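Local coordinates for protein insect group II chitinase (Ostrinia furnacalis, PDB 5Y2A) that probably hydrolyses beta-1,4 linkages in chitin as a catalytic domain of an insect group II glycoside hydrolase family 18 chitinase, at residues 172-177 with 229-234; 209-214 with 326-331; 236-241 with 333-338; 3-8 with 365-370. All coordinates share one frame; numbering follows the deposited sequence.

Interaction 1 of 4, residues 172-177 with 229-234. With NAG (2-acetamido-2-deoxy-beta-D-glucopyranose), chain C.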
# COMPACT_ATOMS: atom_id res chain seq x y z
N ARG A 172 -13.24 -5.44 -20.91
CA ARG A 172 -12.15 -4.72 -21.57
C ARG A 172 -10.84 -5.50 -21.53
O ARG A 172 -10.21 -5.73 -22.57
CB ARG A 172 -11.97 -3.35 -20.91
CG ARG A 172 -10.85 -2.53 -21.49
CD ARG A 172 -10.74 -1.16 -20.83
NE ARG A 172 -9.66 -0.39 -21.42
CZ ARG A 172 -8.61 0.09 -20.75
NH1 ARG A 172 -8.49 -0.12 -19.45
NH2 ARG A 172 -7.68 0.78 -21.40
N VAL A 173 -10.42 -5.92 -20.33
CA VAL A 173 -9.14 -6.62 -20.19
C VAL A 173 -9.19 -7.98 -20.88
O VAL A 173 -8.21 -8.41 -21.49
CB VAL A 173 -8.76 -6.75 -18.70
CG1 VAL A 173 -7.49 -7.58 -18.55
CG2 VAL A 173 -8.58 -5.38 -18.06
N ILE A 174 -10.32 -8.68 -20.76
CA ILE A 174 -10.43 -9.99 -21.41
C ILE A 174 -10.20 -9.85 -22.91
O ILE A 174 -9.45 -10.64 -23.51
CB ILE A 174 -11.80 -10.62 -21.11
CG1 ILE A 174 -11.88 -11.01 -19.63
CG2 ILE A 174 -12.04 -11.84 -22.01
CD1 ILE A 174 -13.28 -11.13 -19.11
N ASP A 175 -10.80 -8.83 -23.53
CA ASP A 175 -10.65 -8.63 -24.97
C ASP A 175 -9.19 -8.37 -25.33
O ASP A 175 -8.71 -8.82 -26.37
CB ASP A 175 -11.52 -7.46 -25.43
CG ASP A 175 -13.00 -7.77 -25.34
OD1 ASP A 175 -13.36 -8.96 -25.29
OD2 ASP A 175 -13.80 -6.81 -25.33
N TYR A 176 -8.47 -7.65 -24.47
CA TYR A 176 -7.08 -7.33 -24.74
C TYR A 176 -6.13 -8.49 -24.45
O TYR A 176 -5.10 -8.62 -25.12
CB TYR A 176 -6.65 -6.13 -23.89
CG TYR A 176 -7.00 -4.76 -24.41
CD1 TYR A 176 -6.49 -4.29 -25.62
CD2 TYR A 176 -7.82 -3.91 -23.69
CE1 TYR A 176 -6.79 -3.02 -26.09
CE2 TYR A 176 -8.13 -2.64 -24.14
CZ TYR A 176 -7.61 -2.20 -25.34
OH TYR A 176 -7.93 -0.94 -25.78
N ALA A 177 -6.43 -9.32 -23.45
CA ALA A 177 -5.41 -10.17 -22.85
C ALA A 177 -5.46 -11.62 -23.30
O ALA A 177 -4.41 -12.28 -23.33
CB ALA A 177 -5.52 -10.13 -21.32
N ASN A 229 -20.81 -15.68 -18.60
CA ASN A 229 -21.37 -15.88 -19.93
C ASN A 229 -20.46 -15.32 -21.01
O ASN A 229 -20.39 -15.88 -22.11
CB ASN A 229 -22.76 -15.26 -20.00
CG ASN A 229 -23.81 -16.14 -19.35
OD1 ASN A 229 -24.20 -17.16 -19.90
ND2 ASN A 229 -24.25 -15.75 -18.16
N TYR A 230 -19.74 -14.24 -20.71
CA TYR A 230 -18.81 -13.68 -21.70
C TYR A 230 -17.68 -14.66 -22.00
O TYR A 230 -17.33 -14.86 -23.17
CB TYR A 230 -18.26 -12.35 -21.22
CG TYR A 230 -17.60 -11.53 -22.31
CD1 TYR A 230 -18.34 -11.02 -23.37
CD2 TYR A 230 -16.23 -11.28 -22.29
CE1 TYR A 230 -17.74 -10.27 -24.37
CE2 TYR A 230 -15.62 -10.54 -23.29
CZ TYR A 230 -16.39 -10.03 -24.32
OH TYR A 230 -15.79 -9.29 -25.32
N TRP A 231 -17.10 -15.28 -20.97
CA TRP A 231 -16.07 -16.29 -21.19
C TRP A 231 -16.62 -17.46 -22.00
O TRP A 231 -15.95 -17.96 -22.92
CB TRP A 231 -15.51 -16.78 -19.86
CG TRP A 231 -14.41 -15.92 -19.36
CD1 TRP A 231 -14.53 -14.79 -18.61
CD2 TRP A 231 -13.02 -16.08 -19.62
NE1 TRP A 231 -13.29 -14.25 -18.36
CE2 TRP A 231 -12.34 -15.03 -18.98
CE3 TRP A 231 -12.27 -17.03 -20.34
CZ2 TRP A 231 -10.96 -14.88 -19.04
CZ3 TRP A 231 -10.89 -16.89 -20.38
CH2 TRP A 231 -10.25 -15.82 -19.73
N ILE A 232 -17.84 -17.91 -21.68
CA ILE A 232 -18.45 -19.00 -22.44
C ILE A 232 -18.63 -18.59 -23.90
O ILE A 232 -18.27 -19.34 -24.82
CB ILE A 232 -19.80 -19.40 -21.80
CG1 ILE A 232 -19.59 -19.94 -20.39
CG2 ILE A 232 -20.51 -20.43 -22.68
CD1 ILE A 232 -20.88 -20.21 -19.63
N ASN A 233 -19.18 -17.40 -24.13
CA ASN A 233 -19.41 -16.92 -25.49
C ASN A 233 -18.11 -16.67 -26.24
O ASN A 233 -18.12 -16.69 -27.47
CB ASN A 233 -20.26 -15.66 -25.46
CG ASN A 233 -21.65 -15.91 -24.95
OD1 ASN A 233 -22.12 -17.05 -24.95
ND2 ASN A 233 -22.32 -14.86 -24.50
N LYS A 234 -17.02 -16.40 -25.53
CA LYS A 234 -15.71 -16.28 -26.17
C LYS A 234 -15.08 -17.63 -26.48
O LYS A 234 -13.98 -17.66 -27.05
CB LYS A 234 -14.76 -15.45 -25.30
CG LYS A 234 -15.10 -13.98 -25.26
CD LYS A 234 -14.46 -13.26 -26.42
CE LYS A 234 -13.61 -12.10 -25.94
NZ LYS A 234 -12.64 -11.68 -26.99
C1 NAG C . -27.29 -13.83 -16.84
C2 NAG C . -28.75 -13.42 -16.67
C3 NAG C . -29.59 -13.99 -17.81
C4 NAG C . -28.99 -13.65 -19.17
C5 NAG C . -27.51 -13.99 -19.20
C6 NAG C . -26.81 -13.53 -20.47
C7 NAG C . -29.87 -13.03 -14.52
C8 NAG C . -30.42 -13.66 -13.28
N2 NAG C . -29.28 -13.86 -15.39
O3 NAG C . -30.91 -13.47 -17.68
O4 NAG C . -29.58 -14.45 -20.19
O5 NAG C . -26.82 -13.39 -18.10
O6 NAG C . -26.72 -12.11 -20.52
O7 NAG C . -29.94 -11.83 -14.72
O HOH W 1 -10.45 -12.10 -25.88

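Interaction 2 of 4, residues 209-214 with 326-331. With NAG (2-acetamido-2-deoxy-beta-D-glucopyranose), chain C.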
# COMPACT_ATOMS: atom_id res chain seq x y z
N ALA A 209 -18.44 -7.53 -5.69
CA ALA A 209 -18.67 -8.66 -6.60
C ALA A 209 -20.16 -8.81 -6.88
O ALA A 209 -20.81 -9.76 -6.43
CB ALA A 209 -18.10 -9.95 -6.00
N PRO A 210 -20.73 -7.89 -7.66
CA PRO A 210 -22.14 -8.01 -8.03
C PRO A 210 -22.39 -9.30 -8.80
O PRO A 210 -21.57 -9.72 -9.61
CB PRO A 210 -22.40 -6.78 -8.91
CG PRO A 210 -21.22 -5.85 -8.66
CD PRO A 210 -20.07 -6.75 -8.34
N MET A 211 -23.51 -9.95 -8.50
CA MET A 211 -23.86 -11.20 -9.16
C MET A 211 -24.60 -10.97 -10.47
O MET A 211 -24.23 -11.53 -11.50
CB MET A 211 -24.69 -12.08 -8.21
CG MET A 211 -25.07 -13.42 -8.81
SD MET A 211 -23.64 -14.48 -9.04
CE MET A 211 -24.02 -15.31 -10.57
N TYR A 212 -25.65 -10.14 -10.43
CA TYR A 212 -26.46 -9.82 -11.59
C TYR A 212 -26.53 -8.31 -11.76
O TYR A 212 -26.15 -7.55 -10.87
CB TYR A 212 -27.88 -10.41 -11.46
CG TYR A 212 -27.88 -11.90 -11.20
CD1 TYR A 212 -27.38 -12.78 -12.15
CD2 TYR A 212 -28.36 -12.43 -10.01
CE1 TYR A 212 -27.36 -14.15 -11.93
CE2 TYR A 212 -28.35 -13.79 -9.78
CZ TYR A 212 -27.85 -14.65 -10.74
OH TYR A 212 -27.83 -16.01 -10.52
N VAL A 213 -27.01 -7.88 -12.93
CA VAL A 213 -27.17 -6.45 -13.21
C VAL A 213 -28.09 -5.82 -12.17
O VAL A 213 -29.10 -6.39 -11.76
CB VAL A 213 -27.72 -6.24 -14.63
CG1 VAL A 213 -28.11 -4.78 -14.85
CG2 VAL A 213 -26.70 -6.67 -15.67
N HIS A 214 -27.72 -4.61 -11.73
CA HIS A 214 -28.49 -3.84 -10.78
C HIS A 214 -28.95 -2.57 -11.48
O HIS A 214 -28.30 -2.10 -12.42
CB HIS A 214 -27.63 -3.50 -9.54
CG HIS A 214 -28.39 -2.94 -8.38
ND1 HIS A 214 -28.78 -1.62 -8.31
CD2 HIS A 214 -28.83 -3.52 -7.23
CE1 HIS A 214 -29.42 -1.41 -7.18
NE2 HIS A 214 -29.46 -2.54 -6.50
N ARG A 326 -23.37 -19.07 -0.95
CA ARG A 326 -24.18 -20.21 -1.34
C ARG A 326 -24.75 -20.03 -2.74
O ARG A 326 -24.66 -20.94 -3.58
CB ARG A 326 -25.33 -20.41 -0.34
CG ARG A 326 -26.16 -21.67 -0.61
CD ARG A 326 -27.35 -21.76 0.35
NE ARG A 326 -28.35 -20.74 0.07
CZ ARG A 326 -29.44 -20.52 0.81
NH1 ARG A 326 -29.66 -21.25 1.89
NH2 ARG A 326 -30.29 -19.57 0.47
N HIS A 327 -25.32 -18.86 -3.02
CA HIS A 327 -25.92 -18.64 -4.33
C HIS A 327 -24.90 -18.80 -5.44
O HIS A 327 -25.19 -19.40 -6.49
CB HIS A 327 -26.56 -17.26 -4.42
CG HIS A 327 -27.18 -16.99 -5.76
ND1 HIS A 327 -28.40 -17.51 -6.12
CD2 HIS A 327 -26.72 -16.30 -6.83
CE1 HIS A 327 -28.69 -17.13 -7.35
NE2 HIS A 327 -27.68 -16.40 -7.81
N LYS A 328 -23.70 -18.25 -5.26
CA LYS A 328 -22.71 -18.33 -6.32
C LYS A 328 -22.25 -19.76 -6.55
O LYS A 328 -22.01 -20.16 -7.70
CB LYS A 328 -21.54 -17.40 -6.00
CG LYS A 328 -21.93 -15.93 -6.15
CD LYS A 328 -20.80 -14.98 -5.78
CE LYS A 328 -21.22 -13.53 -6.10
NZ LYS A 328 -20.15 -12.55 -5.74
N ALA A 329 -22.18 -20.56 -5.49
CA ALA A 329 -21.88 -21.97 -5.65
C ALA A 329 -23.02 -22.70 -6.35
O ALA A 329 -22.78 -23.58 -7.18
CB ALA A 329 -21.58 -22.60 -4.29
N GLU A 330 -24.27 -22.35 -6.02
CA GLU A 330 -25.40 -22.97 -6.70
C GLU A 330 -25.48 -22.52 -8.15
O GLU A 330 -25.88 -23.31 -9.02
CB GLU A 330 -26.70 -22.66 -5.94
CG GLU A 330 -26.74 -23.33 -4.59
CD GLU A 330 -28.06 -23.17 -3.85
OE1 GLU A 330 -28.76 -22.16 -4.06
OE2 GLU A 330 -28.38 -24.06 -3.04
N TYR A 331 -25.09 -21.28 -8.43
CA TYR A 331 -24.97 -20.81 -9.81
C TYR A 331 -23.97 -21.66 -10.59
O TYR A 331 -24.22 -22.05 -11.74
CB TYR A 331 -24.54 -19.35 -9.81
CG TYR A 331 -24.26 -18.75 -11.17
CD1 TYR A 331 -25.28 -18.18 -11.92
CD2 TYR A 331 -22.97 -18.72 -11.69
CE1 TYR A 331 -25.02 -17.60 -13.15
CE2 TYR A 331 -22.71 -18.15 -12.93
CZ TYR A 331 -23.74 -17.59 -13.65
OH TYR A 331 -23.50 -17.02 -14.88
C1 NAG C . -27.29 -13.83 -16.84
C2 NAG C . -28.75 -13.42 -16.67
C3 NAG C . -29.59 -13.99 -17.81
C4 NAG C . -28.99 -13.65 -19.17
C5 NAG C . -27.51 -13.99 -19.20
C6 NAG C . -26.81 -13.53 -20.47
C7 NAG C . -29.87 -13.03 -14.52
C8 NAG C . -30.42 -13.66 -13.28
N2 NAG C . -29.28 -13.86 -15.39
O3 NAG C . -30.91 -13.47 -17.68
O4 NAG C . -29.58 -14.45 -20.19
O5 NAG C . -26.82 -13.39 -18.10
O6 NAG C . -26.72 -12.11 -20.52
O7 NAG C . -29.94 -11.83 -14.72

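Interaction 3 of 4, residues 236-241 with 333-338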
# COMPACT_ATOMS: atom_id res chain seq x y z
N ALA A 236 -14.95 -20.51 -24.11
CA ALA A 236 -14.46 -21.29 -22.97
C ALA A 236 -15.34 -22.51 -22.72
O ALA A 236 -16.57 -22.45 -22.81
CB ALA A 236 -14.42 -20.42 -21.71
N ASP A 237 -14.68 -23.63 -22.41
CA ASP A 237 -15.33 -24.84 -21.91
C ASP A 237 -15.95 -24.57 -20.54
O ASP A 237 -15.23 -24.17 -19.62
CB ASP A 237 -14.29 -25.96 -21.84
CG ASP A 237 -14.85 -27.28 -21.31
OD1 ASP A 237 -16.04 -27.35 -20.92
OD2 ASP A 237 -14.08 -28.26 -21.26
N ARG A 238 -17.26 -24.77 -20.39
CA ARG A 238 -17.90 -24.45 -19.11
C ARG A 238 -17.25 -25.20 -17.94
O ARG A 238 -17.11 -24.64 -16.84
CB ARG A 238 -19.40 -24.80 -19.13
CG ARG A 238 -20.30 -23.97 -20.01
CD ARG A 238 -21.74 -24.52 -20.00
NE ARG A 238 -22.63 -23.55 -20.65
CZ ARG A 238 -23.54 -22.81 -20.02
NH1 ARG A 238 -23.71 -22.93 -18.72
NH2 ARG A 238 -24.28 -21.95 -20.71
N LYS A 239 -16.85 -26.46 -18.15
CA LYS A 239 -16.22 -27.22 -17.08
C LYS A 239 -14.84 -26.68 -16.70
O LYS A 239 -14.28 -27.11 -15.68
CB LYS A 239 -16.13 -28.73 -17.39
CG LYS A 239 -17.50 -29.42 -17.39
CD LYS A 239 -18.25 -29.14 -16.09
CE LYS A 239 -17.61 -29.71 -14.83
NZ LYS A 239 -18.52 -29.55 -13.65
N LYS A 240 -14.21 -25.87 -17.56
CA LYS A 240 -12.93 -25.27 -17.19
C LYS A 240 -13.09 -24.01 -16.35
O LYS A 240 -12.11 -23.57 -15.72
CB LYS A 240 -12.10 -24.91 -18.44
CG LYS A 240 -11.62 -26.10 -19.27
CD LYS A 240 -10.69 -27.00 -18.48
CE LYS A 240 -10.20 -28.16 -19.34
NZ LYS A 240 -9.31 -27.70 -20.43
N LEU A 241 -14.29 -23.42 -16.30
CA LEU A 241 -14.46 -22.14 -15.62
C LEU A 241 -14.70 -22.35 -14.13
O LEU A 241 -15.60 -23.10 -13.73
CB LEU A 241 -15.62 -21.36 -16.23
CG LEU A 241 -15.39 -20.93 -17.69
CD1 LEU A 241 -16.61 -20.19 -18.23
CD2 LEU A 241 -14.13 -20.07 -17.79
N ARG A 333 -23.19 -24.72 -10.00
CA ARG A 333 -23.75 -26.04 -10.25
C ARG A 333 -24.84 -25.98 -11.31
O ARG A 333 -24.90 -26.84 -12.19
CB ARG A 333 -24.26 -26.64 -8.94
CG ARG A 333 -24.50 -28.11 -9.05
CD ARG A 333 -24.55 -28.75 -7.69
NE ARG A 333 -24.93 -30.15 -7.81
CZ ARG A 333 -24.85 -31.03 -6.82
NH1 ARG A 333 -24.40 -30.64 -5.63
NH2 ARG A 333 -25.21 -32.29 -7.02
N ALA A 334 -25.70 -24.96 -11.26
CA ALA A 334 -26.77 -24.84 -12.24
C ALA A 334 -26.22 -24.63 -13.64
O ALA A 334 -26.73 -25.21 -14.61
CB ALA A 334 -27.72 -23.70 -11.86
N MET A 335 -25.19 -23.78 -13.78
CA MET A 335 -24.51 -23.53 -15.04
C MET A 335 -23.58 -24.66 -15.46
O MET A 335 -23.01 -24.59 -16.55
CB MET A 335 -23.72 -22.22 -14.94
CG MET A 335 -24.56 -20.96 -14.88
SD MET A 335 -25.20 -20.47 -16.50
CE MET A 335 -23.70 -19.88 -17.25
N GLU A 336 -23.39 -25.67 -14.61
CA GLU A 336 -22.52 -26.81 -14.90
C GLU A 336 -21.09 -26.35 -15.20
O GLU A 336 -20.46 -26.79 -16.17
CB GLU A 336 -23.09 -27.65 -16.05
CG GLU A 336 -24.51 -28.13 -15.77
CD GLU A 336 -25.13 -28.88 -16.94
OE1 GLU A 336 -25.63 -30.00 -16.73
OE2 GLU A 336 -25.12 -28.33 -18.07
N LEU A 337 -20.56 -25.50 -14.33
CA LEU A 337 -19.22 -24.97 -14.50
C LEU A 337 -18.22 -25.91 -13.82
O LEU A 337 -18.58 -26.98 -13.34
CB LEU A 337 -19.14 -23.55 -13.94
CG LEU A 337 -20.17 -22.58 -14.52
CD1 LEU A 337 -20.03 -21.19 -13.90
CD2 LEU A 337 -20.05 -22.51 -16.04
N GLY A 338 -16.95 -25.50 -13.77
CA GLY A 338 -15.92 -26.36 -13.21
C GLY A 338 -15.83 -26.34 -11.69
O GLY A 338 -15.37 -27.31 -11.09

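Interaction 4 of 4, residues 3-8 with 365-370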
# COMPACT_ATOMS: atom_id res chain seq x y z
N PHE A 3 -16.97 -31.20 -9.16
CA PHE A 3 -16.77 -29.77 -8.99
C PHE A 3 -15.51 -29.53 -8.17
O PHE A 3 -15.25 -30.24 -7.20
CB PHE A 3 -17.97 -29.08 -8.32
CG PHE A 3 -19.22 -29.09 -9.16
CD1 PHE A 3 -19.31 -28.31 -10.30
CD2 PHE A 3 -20.30 -29.88 -8.81
CE1 PHE A 3 -20.45 -28.32 -11.08
CE2 PHE A 3 -21.45 -29.90 -9.58
CZ PHE A 3 -21.52 -29.12 -10.72
N LYS A 4 -14.73 -28.53 -8.57
CA LYS A 4 -13.54 -28.15 -7.83
C LYS A 4 -13.84 -27.06 -6.81
O LYS A 4 -14.74 -26.24 -7.00
CB LYS A 4 -12.45 -27.66 -8.79
CG LYS A 4 -12.04 -28.68 -9.85
CD LYS A 4 -10.94 -28.10 -10.76
CE LYS A 4 -10.38 -29.16 -11.71
NZ LYS A 4 -11.42 -29.72 -12.61
N VAL A 5 -13.11 -27.08 -5.70
CA VAL A 5 -13.07 -25.96 -4.77
C VAL A 5 -11.60 -25.56 -4.68
O VAL A 5 -10.80 -26.25 -4.04
CB VAL A 5 -13.66 -26.29 -3.40
CG1 VAL A 5 -13.57 -25.07 -2.48
CG2 VAL A 5 -15.12 -26.73 -3.55
N VAL A 6 -11.24 -24.48 -5.35
CA VAL A 6 -9.86 -24.04 -5.49
C VAL A 6 -9.60 -23.00 -4.41
O VAL A 6 -10.19 -21.92 -4.43
CB VAL A 6 -9.59 -23.48 -6.89
CG1 VAL A 6 -8.16 -22.96 -7.02
CG2 VAL A 6 -9.87 -24.55 -7.95
N CYS A 7 -8.71 -23.31 -3.47
CA CYS A 7 -8.46 -22.48 -2.29
C CYS A 7 -7.14 -21.75 -2.45
O CYS A 7 -6.10 -22.39 -2.60
CB CYS A 7 -8.41 -23.32 -1.02
SG CYS A 7 -9.89 -24.25 -0.58
N TYR A 8 -7.17 -20.42 -2.34
CA TYR A 8 -5.93 -19.65 -2.29
C TYR A 8 -5.45 -19.55 -0.85
O TYR A 8 -6.18 -19.07 0.03
CB TYR A 8 -6.11 -18.27 -2.92
CG TYR A 8 -5.99 -18.33 -4.43
CD1 TYR A 8 -7.09 -18.62 -5.21
CD2 TYR A 8 -4.76 -18.14 -5.06
CE1 TYR A 8 -6.99 -18.69 -6.59
CE2 TYR A 8 -4.66 -18.22 -6.45
CZ TYR A 8 -5.78 -18.49 -7.20
OH TYR A 8 -5.70 -18.58 -8.57
N THR A 365 -19.78 -23.28 3.38
CA THR A 365 -20.97 -23.11 2.56
C THR A 365 -20.73 -23.53 1.11
O THR A 365 -21.57 -24.21 0.50
CB THR A 365 -21.45 -21.66 2.64
OG1 THR A 365 -21.87 -21.36 3.98
CG2 THR A 365 -22.60 -21.42 1.68
N ILE A 366 -19.58 -23.15 0.54
CA ILE A 366 -19.26 -23.53 -0.83
C ILE A 366 -19.08 -25.04 -0.95
O ILE A 366 -19.55 -25.66 -1.92
CB ILE A 366 -18.01 -22.75 -1.32
CG1 ILE A 366 -18.35 -21.26 -1.45
CG2 ILE A 366 -17.50 -23.32 -2.63
CD1 ILE A 366 -17.16 -20.35 -1.73
N ASN A 367 -18.42 -25.67 0.03
CA ASN A 367 -18.24 -27.12 -0.00
C ASN A 367 -19.56 -27.86 0.14
O ASN A 367 -19.74 -28.94 -0.45
CB ASN A 367 -17.29 -27.55 1.11
CG ASN A 367 -15.85 -27.42 0.70
OD1 ASN A 367 -15.24 -28.36 0.20
ND2 ASN A 367 -15.30 -26.23 0.90
N HIS A 368 -20.47 -27.32 0.93
CA HIS A 368 -21.81 -27.88 1.08
C HIS A 368 -22.50 -27.99 -0.28
O HIS A 368 -23.02 -29.06 -0.64
CB HIS A 368 -22.60 -27.01 2.05
CG HIS A 368 -24.06 -27.33 2.12
ND1 HIS A 368 -24.53 -28.55 2.52
CD2 HIS A 368 -25.15 -26.56 1.87
CE1 HIS A 368 -25.86 -28.54 2.50
NE2 HIS A 368 -26.25 -27.34 2.11
N VAL A 369 -22.48 -26.91 -1.06
CA VAL A 369 -23.19 -26.89 -2.34
C VAL A 369 -22.49 -27.78 -3.36
O VAL A 369 -23.13 -28.55 -4.08
CB VAL A 369 -23.30 -25.44 -2.86
CG1 VAL A 369 -23.86 -25.44 -4.27
CG2 VAL A 369 -24.16 -24.61 -1.92
N LEU A 370 -21.17 -27.65 -3.48
CA LEU A 370 -20.45 -28.25 -4.59
C LEU A 370 -20.01 -29.68 -4.32
O LEU A 370 -19.83 -30.45 -5.27
CB LEU A 370 -19.22 -27.41 -4.95
CG LEU A 370 -19.54 -26.01 -5.48
CD1 LEU A 370 -18.24 -25.32 -5.85
CD2 LEU A 370 -20.48 -26.09 -6.67
O HOH W 2 -18.20 -32.29 -6.74

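Interaction 1 of 4, residues 172-177 with 229-234
The Y230 ring carries the CG of K234 on one face, offset toward the rim, and meets D175 OD1 and I174 CG2 at its edge; the F226 ring also meets it, the planes about 20° apart. On W231, I174 CG2 lies above one face near the rim. I174 CD1 comes in obliquely and very close, 3.2 Å from W231 NE1, whose N-H makes a weak hydrogen bond to S168 O. CG2 of I174, anti to the backbone N, slides past Y230 to reach CE2 at 4.0 Å. Both segments belong to helices of the GH18 TIM-barrel, 171-177 and 224-233; segments 172-177 and 229-233 run at 25° to each other, their axes 11.6 Å apart at closest approach. D175 joins the two helices at the polar end. Y230 OH donates a very short bond of 2.5 Å to the syn lone pair of D175 OD1, the carboxylate turned 57° from the ring plane. The same OD1 forms a salt bridge with K234 NZ at 3.3 Å, while OD2 pairs with K171, which also bonds Y230 OH. A phenylalanine here would remove that hydroxyl and would probably leave D175 less firmly oriented between its two lysines. K234, bent at chi2 and chi3, brings NZ within 2.5 Å of a water that in turn donates to I174 O at 3.0 Å.

Interaction 2 of 4, residues 209-214 with 326-331
M211 fills the tight, buried half of the contact between the loop 209-214 and helix 322-334. With CG anti to the backbone N and the chain bent at chi2 and chi3, its CE sits over the centre of the Y331 ring as a CH-pi contact, 3.4 Å from the centroid and 12° off the normal. The sulfur adds a Met-aromatic contact and leans on the aliphatic stem of K328, SD to CG 3.7 Å. Y331 ends in a hydrogen bond to N225 of helix 224-233. The faces of the Y212 ring are closely packed too: M211 CG lies on one, and the acetyl methyl C8 of the NAG stands 3.3 Å above the opposite face, offset toward the rim, in keeping with Y212 being part of the glycan pocket. Looser and more exposed is the tip-to-tip pair of Y212 and H327, planes 79° apart, neither ring over the other's face; Y212 OH and H327 NE2 share a hydrogen bond of 2.7 Å. In this GH18 barrel the loop follows strand 189-192, so the contact ties it to a later helix. K328, extended beyond CG, carries its ammonium to A209 O, NZ to O 2.9 Å on a carbonyl lone pair, and to a salt bridge with D320. That carboxylate probably offsets the buried charge and favours the protonated lysine.

Interaction 3 of 4, residues 236-241 with 333-338
G338 is pressed so hard against the backbone of K239 that its CA lies 3.1 Å from K239 O, and a beta carbon there would clash with that oxygen. The site is the base of the GH18 TIM-barrel, where the short 3-10 turn 238-240 leads into strand 241-254 and helix 322-334 runs out into the neighbouring parallel strand 339-343. A Schellman motif closes the helix, with E336 at positive phi (58°). G338 N then bonds L241 O at 2.8 Å, in the carbonyl plane, starting the strand pairing. Around this seam two basic side chains take carbonyls from the end of the helix and the link that follows it. R238, stretched from CG to NE, gives NH1 to M335 O at 2.8 Å within the guanidinium plane, and weakly to M335 SD. K239 leaves its backbone pointing away, then curls back through bends at chi2 and chi3 that bring NZ to the carbonyls of L337 and R2. An alanine here would remove the ammonium and would probably leave those two oxygens without their shared donor. D237 OD1 accepts from K239 N in an Asx turn. K239 NZ meets L337 O at 2.6 Å from 34° above the carbonyl plane.

Interaction 4 of 4, residues 3-8 with 365-370
N367 ND2 is held by two carbonyl oxygens, L363 O one helical turn back and L31 O across in a loop, while the OD1 of the same amide takes R371 NH1. Fixed in this way, the amide packs its nitrogen against V5 CG1 at 4.0 Å. Most of the remaining contact is apolar. L370, with CG anti to its carbonyl carbon, spreads its two methyls: CD2 stands 4.1 Å above one face of the F3 ring, offset toward the rim, and CD1 touches K4 O at 3.8 Å and V5 CG2 at 4.1 Å. V5 CG2 also meets I366 CG2 at 4.3 Å, so the valine sits among three helix residues. Strand 4-10 is the first strand of the GH18 TIM-barrel, paired with 34-42 and 339-343, and helix 361-371 lies on its outside; strand segment 4-8 and helix segment 365-370 run nearly antiparallel at 160°, their axes 9.3 Å apart. Further along the same strand, Y8 OH bonds D121, part of the family DxDxE motif by sequence. C7 forms a disulfide with C32. Near the C-terminal end of the helix F3 CB lies against L370 CB, and one water joins the backbones, accepting from F3 N at 2.9 Å and donating to L370 O.

In the fold
The four contacts form a chain of neighbours around one side of the barrel, joining its helices, strand starts and a loop. Interactions 1 and 2 have centres about 18 Å apart and both border the NAG, through N229 and Y212, with N229 ND2 meeting Y331 OH at 3.6 Å. Interaction 1 passes to interaction 3 through I232, whose CD1 packs on M335 CE at 3.7 Å. Interactions 2 and 3 share helix 322-334. Interactions 3 and 4, centres about 13 Å apart, join where G338 O lies 2.9 Å from K4 N, probably a strand hydrogen bond. Interaction 4 spans nearly the whole chain and encloses the other three; its nearest atoms are about 12 Å from interaction 1.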